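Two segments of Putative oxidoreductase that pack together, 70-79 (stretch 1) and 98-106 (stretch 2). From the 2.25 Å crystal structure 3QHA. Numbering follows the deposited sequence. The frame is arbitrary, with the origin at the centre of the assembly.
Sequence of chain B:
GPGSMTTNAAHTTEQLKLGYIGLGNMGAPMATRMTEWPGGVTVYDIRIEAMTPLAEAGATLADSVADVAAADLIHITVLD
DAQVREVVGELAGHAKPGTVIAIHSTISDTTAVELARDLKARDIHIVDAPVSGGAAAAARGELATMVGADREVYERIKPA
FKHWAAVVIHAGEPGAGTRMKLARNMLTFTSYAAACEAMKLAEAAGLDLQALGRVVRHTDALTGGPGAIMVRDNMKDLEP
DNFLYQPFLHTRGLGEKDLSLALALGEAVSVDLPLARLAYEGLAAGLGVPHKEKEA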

# COMPACT_ATOMS: atom_id res chain seq x y z
N ALA B 70 19.60 33.75 -10.82
CA ALA B 70 21.07 33.70 -10.72
C ALA B 70 21.61 32.31 -10.37
O ALA B 70 22.76 32.00 -10.67
CB ALA B 70 21.56 34.72 -9.69
N ALA B 71 20.78 31.47 -9.75
CA ALA B 71 21.20 30.14 -9.30
C ALA B 71 21.46 29.18 -10.46
O ALA B 71 20.96 29.37 -11.57
CB ALA B 71 20.16 29.54 -8.36
N ASP B 72 22.25 28.14 -10.19
CA ASP B 72 22.61 27.13 -11.19
C ASP B 72 21.48 26.11 -11.40
O ASP B 72 21.27 25.65 -12.52
CB ASP B 72 23.87 26.36 -10.76
CG ASP B 72 25.07 27.27 -10.57
OD1 ASP B 72 25.70 27.19 -9.50
OD2 ASP B 72 25.38 28.05 -11.49
N LEU B 73 20.79 25.76 -10.32
CA LEU B 73 19.72 24.77 -10.36
C LEU B 73 18.51 25.32 -9.61
O LEU B 73 18.55 25.49 -8.40
CB LEU B 73 20.18 23.45 -9.75
CG LEU B 73 19.14 22.33 -9.59
CD1 LEU B 73 18.48 21.97 -10.91
CD2 LEU B 73 19.80 21.10 -8.98
N ILE B 74 17.43 25.58 -10.35
CA ILE B 74 16.27 26.28 -9.82
C ILE B 74 15.09 25.33 -9.73
O ILE B 74 14.64 24.79 -10.74
CB ILE B 74 15.88 27.46 -10.73
CG1 ILE B 74 17.04 28.46 -10.83
CG2 ILE B 74 14.63 28.16 -10.19
CD1 ILE B 74 16.89 29.43 -11.97
N HIS B 75 14.59 25.12 -8.51
CA HIS B 75 13.48 24.22 -8.26
C HIS B 75 12.16 24.98 -8.23
O HIS B 75 12.08 26.06 -7.63
CB HIS B 75 13.69 23.51 -6.93
CG HIS B 75 14.93 22.67 -6.87
ND1 HIS B 75 14.97 21.36 -7.31
CD2 HIS B 75 16.17 22.95 -6.40
CE1 HIS B 75 16.18 20.88 -7.12
NE2 HIS B 75 16.93 21.82 -6.58
N ILE B 76 11.13 24.42 -8.86
CA ILE B 76 9.81 25.05 -8.90
C ILE B 76 8.72 24.10 -8.42
O ILE B 76 8.53 23.02 -8.98
CB ILE B 76 9.45 25.53 -10.33
CG1 ILE B 76 10.44 26.60 -10.80
CG2 ILE B 76 8.03 26.08 -10.38
CD1 ILE B 76 10.28 26.95 -12.26
N THR B 77 8.01 24.50 -7.36
CA THR B 77 6.85 23.78 -6.86
C THR B 77 5.73 24.78 -6.60
O THR B 77 5.72 25.46 -5.58
CB THR B 77 7.17 23.03 -5.54
OG1 THR B 77 8.26 22.13 -5.75
CG2 THR B 77 5.95 22.25 -5.05
N VAL B 78 4.80 24.87 -7.55
CA VAL B 78 3.67 25.81 -7.45
C VAL B 78 2.35 25.09 -7.76
O VAL B 78 2.32 23.86 -7.88
CB VAL B 78 3.89 27.05 -8.37
CG1 VAL B 78 5.05 27.88 -7.86
CG2 VAL B 78 4.12 26.62 -9.82
N LEU B 79 1.25 25.84 -7.89
CA LEU B 79 -0.09 25.26 -7.87
C LEU B 79 -0.45 24.40 -9.09
O LEU B 79 -0.98 23.30 -8.93
CB LEU B 79 -1.14 26.37 -7.73
N GLY B 98 23.08 27.51 -19.57
CA GLY B 98 23.46 26.31 -18.82
C GLY B 98 22.68 26.08 -17.54
O GLY B 98 22.83 25.03 -16.91
N THR B 99 21.86 27.05 -17.14
CA THR B 99 20.99 26.91 -15.97
C THR B 99 20.02 25.75 -16.14
O THR B 99 19.53 25.50 -17.24
CB THR B 99 20.17 28.20 -15.72
OG1 THR B 99 21.05 29.30 -15.49
CG2 THR B 99 19.24 28.03 -14.52
N VAL B 100 19.75 25.04 -15.05
CA VAL B 100 18.76 23.96 -15.04
C VAL B 100 17.54 24.38 -14.21
O VAL B 100 17.68 24.92 -13.12
CB VAL B 100 19.33 22.66 -14.45
CG1 VAL B 100 18.30 21.53 -14.56
CG2 VAL B 100 20.62 22.27 -15.16
N ILE B 101 16.35 24.12 -14.75
CA ILE B 101 15.11 24.35 -14.04
C ILE B 101 14.42 23.01 -13.81
O ILE B 101 14.12 22.30 -14.77
CB ILE B 101 14.17 25.28 -14.83
CG1 ILE B 101 14.86 26.61 -15.12
CG2 ILE B 101 12.87 25.51 -14.06
CD1 ILE B 101 13.97 27.64 -15.79
N ALA B 102 14.17 22.68 -12.54
CA ALA B 102 13.51 21.43 -12.17
C ALA B 102 12.09 21.70 -11.68
O ALA B 102 11.89 22.40 -10.69
CB ALA B 102 14.31 20.72 -11.08
N ILE B 103 11.11 21.12 -12.36
CA ILE B 103 9.70 21.29 -12.01
C ILE B 103 9.19 20.08 -11.21
O ILE B 103 9.23 18.95 -11.69
CB ILE B 103 8.82 21.46 -13.26
CG1 ILE B 103 9.36 22.60 -14.14
CG2 ILE B 103 7.38 21.76 -12.86
CD1 ILE B 103 8.72 22.67 -15.51
N HIS B 104 8.72 20.33 -9.98
CA HIS B 104 8.30 19.27 -9.07
C HIS B 104 6.79 19.16 -8.87
O HIS B 104 6.30 18.13 -8.40
CB HIS B 104 8.95 19.48 -7.70
CG HIS B 104 10.44 19.57 -7.75
ND1 HIS B 104 11.24 18.52 -8.13
CD2 HIS B 104 11.28 20.59 -7.45
CE1 HIS B 104 12.51 18.88 -8.08
NE2 HIS B 104 12.56 20.14 -7.67
N SER B 105 6.04 20.20 -9.22
CA SER B 105 4.59 20.19 -9.04
C SER B 105 3.89 19.65 -10.28
O SER B 105 4.52 19.42 -11.31
CB SER B 105 4.08 21.58 -8.69
OG SER B 105 4.53 22.54 -9.63
N THR B 106 2.58 19.46 -10.17
CA THR B 106 1.81 18.82 -11.22
C THR B 106 1.79 19.64 -12.51
O THR B 106 1.47 20.83 -12.51
CB THR B 106 0.37 18.53 -10.77
OG1 THR B 106 0.40 17.72 -9.59
CG2 THR B 106 -0.40 17.80 -11.87
O HOH W 1 23.45 24.44 -14.10

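Two parallel strands, 73-76 and 100-103, lie side by side with their axes 4.7 Å apart at closest approach, and a ladder of backbone hydrogen bonds fixes their register. The ladder starts where Val100 N donates to Asp72 O (3.0 Å) and continues with Ile74 N to Val100 O (2.9 Å), Ala102 N to Ile74 O (2.8 Å), Ile76 N to Ala102 O (2.8 Å) and His104 N to Ile76 O (2.9 Å). Alternate residues on each strand supply the ladder, as parallel pairing requires; here they are the even-numbered ones. At its first rung a water donates to both Asp72 O and Gly98 O, so the carbonyl that receives Val100 N also ties in the start of the second stretch. Gly98 has phi at 91°, where a CB would be jammed against the preceding carbonyl; the backbone itself calls for glycine here.

The side chains sort by face. Ile74, Ile76, Ile101 and Ile103 share one face, and all four adopt the same rotamer, chi1 m and chi2 t. This is a comfortable choice for a beta-branched residue in a strand, and it extends each CD1 away from its own backbone. From Ile76 the CD1 reaches Ile101 CG2 at 3.5 Å, two residues before its own partner; likewise Ile74 CD1 meets Thr99 CG2 at 3.7 Å. The pattern is a diagonal one: in both contacts CD1 of an isoleucine on the first strand meets the residue two before its partner. Thr99, with chi1 m, offers its methyl to this contact, while its hydroxyl is hydrogen-bonded to a residue flanking one of the stretches.

The other face carries Leu73, His75, Val100 and Ala102. Leu73 takes chi1 t and chi2 p, which brings its end nearer the partner strand and sets CD1 3.7 Å from Val100 CG1; Val100 is also t. Ala102 is the small residue of this face. Its CB lies 3.9 Å from His75 ND1 and 4.4 Å from Leu73 CD1, so the lone methyl still touches both neighbours.

Beyond it, His75 and His104 meet through a short hydrogen bond, ND1 of His75 to NE2 of His104, 2.7 Å, in which either ring could be the donor. Both have chi1 m, and although the CA-to-CB bond of His104 points sideways, its ring end comes nearer the first stretch. The rings meet rim to rim with planes only 18° apart, an arrangement that presents nitrogen to nitrogen near the plane of each ring. His104 ND1 is satisfied elsewhere in the structure, so a buried polar ring has both nitrogens engaged.

Past the strands, Ser105 points toward the first stretch and takes chi1 p, which places OG to accept from Val78 N at 3.1 Å. A side chain thereby replaces the backbone acceptor and prolongs the pairing after the regular ladder ends. A small serine suits this tight spot, where its CB lies just 3.0 Å from Val78 O. In all, the contact buries 665 Å², counting both sides.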